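Cellobiose 2-epimerase (Ruminococcus albus, PDB 3VW5) catalyses the reversible epimerization of cellobiose to 4-O-beta-D-glucosyl-D-mannose, acting on the unmodified sugar. Local coordinates at residues V226-D229 with T230-L234; D237-Y241 with G242-E246. The protein carries 2 engineered substitutions. One frame throughout, in Å; residues are numbered along the deposited sequence.

The two contacts follow each other along one run of chain in the (alpha/alpha)6 barrel. Contact 1 is the turn that ends strand 223-228. Contact 2 comes next, where strand 238-240 passes into helix 241-258. Their centres are about 16 Å apart, on the same side of the chain's centre. Contact 1 lies about 21 Å from that centre and is partly exposed; contact 2 lies about 13 Å from it and is buried. The strands belong to separate antiparallel sheets, yet they pack together: Phe227 CE2 is 3.5 Å from Ile238 CD1, and Val226 also touches Ile238. The chain thus turns back at the surface and returns to a barrel helix.

Contact 1. Residues V226-D229 with T230-L234; sequences VFFD and TAFNL
Asp229 and Asn233 close a tight hairpin turn. Asp229 N donates to Asn233 O at 3.0 Å, in the carbonyl plane. Phe232 N donates to Asp229 O at 2.8 Å, from above that carbonyl's plane. Residues Asp229 to Phe232 form a type I beta turn, and Phe232 has a left-handed backbone (phi 56°). This fits a 3:5 hairpin, a type I turn with a G1 bulge.

The packed side is aromatic. Phe232 turns its edge to the face of Phe228, with the ring planes 64° apart. Phe232 CD1 sits 3.7 Å from Phe228 CG, off the ring centre. Both rings are buried and lean on helix 199-216; Phe232 also meets Tyr150 edge-to-face.

The other side is polar and open. Thr230, Ala231 and Asn233 are exposed. Asp229 CG lies between its own backbone N and carbonyl carbon (chi1 53°), which turns the carboxylate back over the turn. OD1 of Asp229 takes Asn233 N at 2.8 Å and Ala231 N at 3.1 Å, from opposite faces of the carboxylate plane. The Ala231 bond makes an Asx turn. A water links Asp229 OD2 (2.7 Å) to Asn233 ND2 (2.8 Å).

One carboxylate oxygen thus gathers two turn amides, and its negative charge probably favours the turn at the solvent edge of this apolar ring pair.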
loop_
_atom_site.group_PDB
_atom_site.type_symbol
_atom_site.label_atom_id
_atom_site.label_comp_id
_atom_site.label_asym_id
_atom_site.label_seq_id
_atom_site.Cartn_x
_atom_site.Cartn_y
_atom_site.Cartn_z
ATOM N N VAL A 226 -9.491 -7.062 -11.606
ATOM C CA VAL A 226 -8.207 -7.269 -10.932
ATOM C C VAL A 226 -7.063 -7.637 -11.882
ATOM O O VAL A 226 -5.998 -7.037 -11.824
ATOM C CB VAL A 226 -8.315 -8.322 -9.797
ATOM C CG1 VAL A 226 -6.974 -8.524 -9.112
ATOM C CG2 VAL A 226 -9.388 -7.918 -8.789
ATOM N N PHE A 227 -7.286 -8.629 -12.739
ATOM C CA PHE A 227 -6.244 -9.173 -13.620
ATOM C C PHE A 227 -6.605 -9.059 -15.107
ATOM O O PHE A 227 -7.765 -9.243 -15.499
ATOM C CB PHE A 227 -5.936 -10.636 -13.273
ATOM C CG PHE A 227 -5.412 -10.834 -11.882
ATOM C CD1 PHE A 227 -4.172 -10.318 -11.513
ATOM C CD2 PHE A 227 -6.144 -11.540 -10.938
ATOM C CE1 PHE A 227 -3.672 -10.500 -10.229
ATOM C CE2 PHE A 227 -5.652 -11.727 -9.652
ATOM C CZ PHE A 227 -4.411 -11.205 -9.296
ATOM N N PHE A 228 -5.600 -8.756 -15.925
ATOM C CA PHE A 228 -5.806 -8.578 -17.359
ATOM C C PHE A 228 -4.692 -9.210 -18.177
ATOM O O PHE A 228 -3.590 -9.432 -17.684
ATOM C CB PHE A 228 -5.899 -7.095 -17.756
ATOM C CG PHE A 228 -6.719 -6.258 -16.831
ATOM C CD1 PHE A 228 -8.022 -5.921 -17.155
ATOM C CD2 PHE A 228 -6.172 -5.776 -15.638
ATOM C CE1 PHE A 228 -8.778 -5.133 -16.298
ATOM C CE2 PHE A 228 -6.910 -5.007 -14.784
ATOM C CZ PHE A 228 -8.215 -4.674 -15.111
ATOM N N ASP A 229 -4.993 -9.474 -19.446
ATOM C CA ASP A 229 -3.968 -9.818 -20.426
ATOM C C ASP A 229 -3.432 -8.576 -21.161
ATOM O O ASP A 229 -3.797 -7.431 -20.852
ATOM C CB ASP A 229 -4.490 -10.846 -21.434
ATOM C CG ASP A 229 -5.804 -10.425 -22.088
ATOM O OD1 ASP A 229 -6.091 -9.203 -22.186
ATOM O OD2 ASP A 229 -6.556 -11.334 -22.510
ATOM N N THR A 230 -2.574 -8.822 -22.146
ATOM C CA THR A 230 -1.876 -7.747 -22.832
ATOM C C THR A 230 -2.837 -6.895 -23.649
ATOM O O THR A 230 -2.463 -5.845 -24.152
ATOM C CB THR A 230 -0.735 -8.292 -23.692
ATOM O OG1 THR A 230 -1.140 -9.540 -24.254
ATOM C CG2 THR A 230 0.497 -8.552 -22.833
ATOM N N ALA A 231 -4.088 -7.341 -23.741
ATOM C CA ALA A 231 -5.157 -6.618 -24.439
ATOM C C ALA A 231 -6.096 -5.870 -23.477
ATOM O O ALA A 231 -7.135 -5.329 -23.881
ATOM C CB ALA A 231 -5.956 -7.589 -25.298
ATOM N N PHE A 232 -5.720 -5.842 -22.203
ATOM C CA PHE A 232 -6.594 -5.315 -21.157
ATOM C C PHE A 232 -7.964 -5.989 -21.104
ATOM O O PHE A 232 -8.969 -5.360 -20.767
ATOM C CB PHE A 232 -6.735 -3.799 -21.263
ATOM C CG PHE A 232 -5.900 -3.067 -20.273
ATOM C CD1 PHE A 232 -6.129 -3.234 -18.919
ATOM C CD2 PHE A 232 -4.870 -2.242 -20.681
ATOM C CE1 PHE A 232 -5.352 -2.569 -17.983
ATOM C CE2 PHE A 232 -4.085 -1.570 -19.750
ATOM C CZ PHE A 232 -4.327 -1.733 -18.399
ATOM N N ASN A 233 -7.993 -7.271 -21.443
ATOM C CA ASN A 233 -9.181 -8.062 -21.235
ATOM C C ASN A 233 -9.073 -8.855 -19.943
ATOM O O ASN A 233 -7.987 -9.267 -19.532
ATOM C CB ASN A 233 -9.450 -8.988 -22.425
ATOM C CG ASN A 233 -10.106 -8.276 -23.585
ATOM O OD1 ASN A 233 -10.786 -7.260 -23.416
ATOM N ND2 ASN A 233 -9.911 -8.813 -24.780
ATOM N N LEU A 234 -10.220 -9.075 -19.319
ATOM C CA LEU A 234 -10.301 -9.752 -18.036
ATOM C C LEU A 234 -9.748 -11.177 -18.057
ATOM O O LEU A 234 -9.992 -11.948 -18.986
ATOM C CB LEU A 234 -11.753 -9.758 -17.577
ATOM C CG LEU A 234 -12.125 -9.962 -16.114
ATOM C CD1 LEU A 234 -11.215 -9.196 -15.162
ATOM C CD2 LEU A 234 -13.560 -9.495 -15.981
HETATM O O HOH W 1 -7.858 -10.773 -24.790
#

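Contact 2. Residues D237-Y241 with G242-E246; sequences DIHSY and GHDIE
His239 reaches Asp244 because its ring leaves the main chain opposite the backbone N (chi1 -167°). Ser240 does the same with its hydroxyl (chi1 167°), which brings OG to the ring of His243. The segments form a strand-to-helix junction in the (alpha/alpha)6 barrel, with Ser240 at the N-cap position of helix 241-258.

His239 NE2 donates to Asp244 OD1 at 2.6 Å, a His-carboxylate hydrogen bond. The two side chains cross at about a right angle. The donor comes from well above the carboxylate plane, 63° out of it, while OD1 stays near the edge of the imidazole. Tyr241 CD1 lies over one face of the same imidazole. With an alanine here instead of Asp244, His239 NE2 would probably lose this acceptor and the imidazole would be less fixed in its rotation.

The backbone starts the helix in the usual way. Asp244 N donates to Ser240 O at 3.1 Å, and Ile245 N to Tyr241 O, also at 3.1 Å. Tyr241 packs against helix 261-281 and strand 287-293. The ring of His243 meets Trp304.

Two waters complete the junction. One accepts from Ser240 N and lies 3.0 Å from Asp244 OD2, to which it may donate. The other accepts from Gly242 N at 2.7 Å and bonds to Ser240 OG, so it ties the cap hydroxyl to the first turn. That hydroxyl also meets His243 in a hydrogen bond: Ser240 OG lies at the ring edge, 2.8 Å from His243 ND1.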
loop_
_atom_site.group_PDB
_atom_site.type_symbol
_atom_site.label_atom_id
_atom_site.label_comp_id
_atom_site.label_asym_id
_atom_site.label_seq_id
_atom_site.Cartn_x
_atom_site.Cartn_y
_atom_site.Cartn_z
ATOM N N ASP A 237 -11.698 -14.267 -12.442
ATOM C CA ASP A 237 -12.879 -13.546 -12.006
ATOM C C ASP A 237 -12.772 -13.250 -10.517
ATOM O O ASP A 237 -13.404 -13.909 -9.690
ATOM C CB ASP A 237 -14.121 -14.380 -12.294
ATOM C CG ASP A 237 -15.411 -13.696 -11.852
ATOM O OD1 ASP A 237 -16.432 -14.417 -11.758
ATOM O OD2 ASP A 237 -15.398 -12.462 -11.601
ATOM N N ILE A 238 -11.960 -12.258 -10.176
ATOM C CA ILE A 238 -11.683 -11.968 -8.782
ATOM C C ILE A 238 -12.203 -10.591 -8.399
ATOM O O ILE A 238 -12.006 -9.610 -9.114
ATOM C CB ILE A 238 -10.184 -12.107 -8.472
ATOM C CG1 ILE A 238 -9.773 -13.570 -8.604
ATOM C CG2 ILE A 238 -9.870 -11.614 -7.072
ATOM C CD1 ILE A 238 -8.301 -13.745 -8.721
ATOM N N HIS A 239 -12.906 -10.529 -7.278
ATOM C CA HIS A 239 -13.240 -9.249 -6.697
ATOM C C HIS A 239 -12.502 -9.107 -5.363
ATOM O O HIS A 239 -12.822 -9.786 -4.377
ATOM C CB HIS A 239 -14.750 -9.092 -6.536
ATOM C CG HIS A 239 -15.170 -7.688 -6.241
ATOM N ND1 HIS A 239 -16.479 -7.270 -6.296
ATOM C CD2 HIS A 239 -14.443 -6.598 -5.888
ATOM C CE1 HIS A 239 -16.545 -5.986 -5.990
ATOM N NE2 HIS A 239 -15.322 -5.557 -5.734
ATOM N N SER A 240 -11.484 -8.256 -5.348
ATOM C CA SER A 240 -10.725 -8.019 -4.127
ATOM C C SER A 240 -11.304 -6.810 -3.403
ATOM O O SER A 240 -11.011 -5.661 -3.732
ATOM C CB SER A 240 -9.235 -7.848 -4.430
ATOM O OG SER A 240 -8.521 -7.323 -3.324
ATOM N N TYR A 241 -12.158 -7.089 -2.428
ATOM C CA TYR A 241 -12.794 -6.049 -1.628
ATOM C C TYR A 241 -11.797 -5.030 -1.039
ATOM O O TYR A 241 -12.085 -3.823 -0.964
ATOM C CB TYR A 241 -13.582 -6.691 -0.492
ATOM C CG TYR A 241 -14.578 -7.743 -0.926
ATOM C CD1 TYR A 241 -15.386 -7.550 -2.044
ATOM C CD2 TYR A 241 -14.723 -8.931 -0.204
ATOM C CE1 TYR A 241 -16.309 -8.505 -2.437
ATOM C CE2 TYR A 241 -15.637 -9.894 -0.588
ATOM C CZ TYR A 241 -16.431 -9.675 -1.701
ATOM O OH TYR A 241 -17.349 -10.631 -2.067
ATOM N N GLY A 242 -10.645 -5.528 -0.598
ATOM C CA GLY A 242 -9.613 -4.698 -0.008
ATOM C C GLY A 242 -9.103 -3.639 -0.964
ATOM O O GLY A 242 -9.079 -2.450 -0.639
ATOM N N HIS A 243 -8.695 -4.060 -2.154
ATOM C CA HIS A 243 -8.247 -3.097 -3.156
ATOM C C HIS A 243 -9.343 -2.121 -3.559
ATOM O O HIS A 243 -9.071 -0.969 -3.862
ATOM C CB HIS A 243 -7.683 -3.798 -4.376
ATOM C CG HIS A 243 -6.378 -4.473 -4.121
ATOM N ND1 HIS A 243 -6.257 -5.839 -3.984
ATOM C CD2 HIS A 243 -5.128 -3.971 -3.974
ATOM C CE1 HIS A 243 -4.993 -6.150 -3.774
ATOM N NE2 HIS A 243 -4.287 -5.036 -3.757
ATOM N N ASP A 244 -10.590 -2.574 -3.552
ATOM C CA ASP A 244 -11.683 -1.699 -3.936
ATOM C C ASP A 244 -11.796 -0.519 -2.995
ATOM O O ASP A 244 -11.742 0.633 -3.424
ATOM C CB ASP A 244 -13.001 -2.466 -3.977
ATOM C CG ASP A 244 -13.275 -3.070 -5.339
ATOM O OD1 ASP A 244 -14.457 -3.090 -5.744
ATOM O OD2 ASP A 244 -12.314 -3.518 -6.004
ATOM N N ILE A 245 -11.945 -0.810 -1.709
ATOM C CA ILE A 245 -12.107 0.229 -0.702
ATOM C C ILE A 245 -10.848 1.108 -0.579
ATOM O O ILE A 245 -10.944 2.299 -0.310
ATOM C CB ILE A 245 -12.549 -0.366 0.678
ATOM C CG1 ILE A 245 -13.133 0.731 1.578
ATOM C CG2 ILE A 245 -11.394 -1.085 1.354
ATOM C CD1 ILE A 245 -14.151 1.624 0.879
ATOM N N GLU A 246 -9.679 0.524 -0.789
ATOM C CA GLU A 246 -8.433 1.286 -0.799
ATOM C C GLU A 246 -8.363 2.252 -1.988
ATOM O O GLU A 246 -8.013 3.431 -1.843
ATOM C CB GLU A 246 -7.238 0.340 -0.852
ATOM C CG GLU A 246 -5.903 1.026 -0.711
ATOM C CD GLU A 246 -4.749 0.084 -0.961
ATOM O OE1 GLU A 246 -4.996 -1.053 -1.426
ATOM O OE2 GLU A 246 -3.592 0.475 -0.685
HETATM O O HOH W 2 -9.285 -7.855 -0.546
HETATM O O HOH W 3 -11.394 -6.214 -7.011
#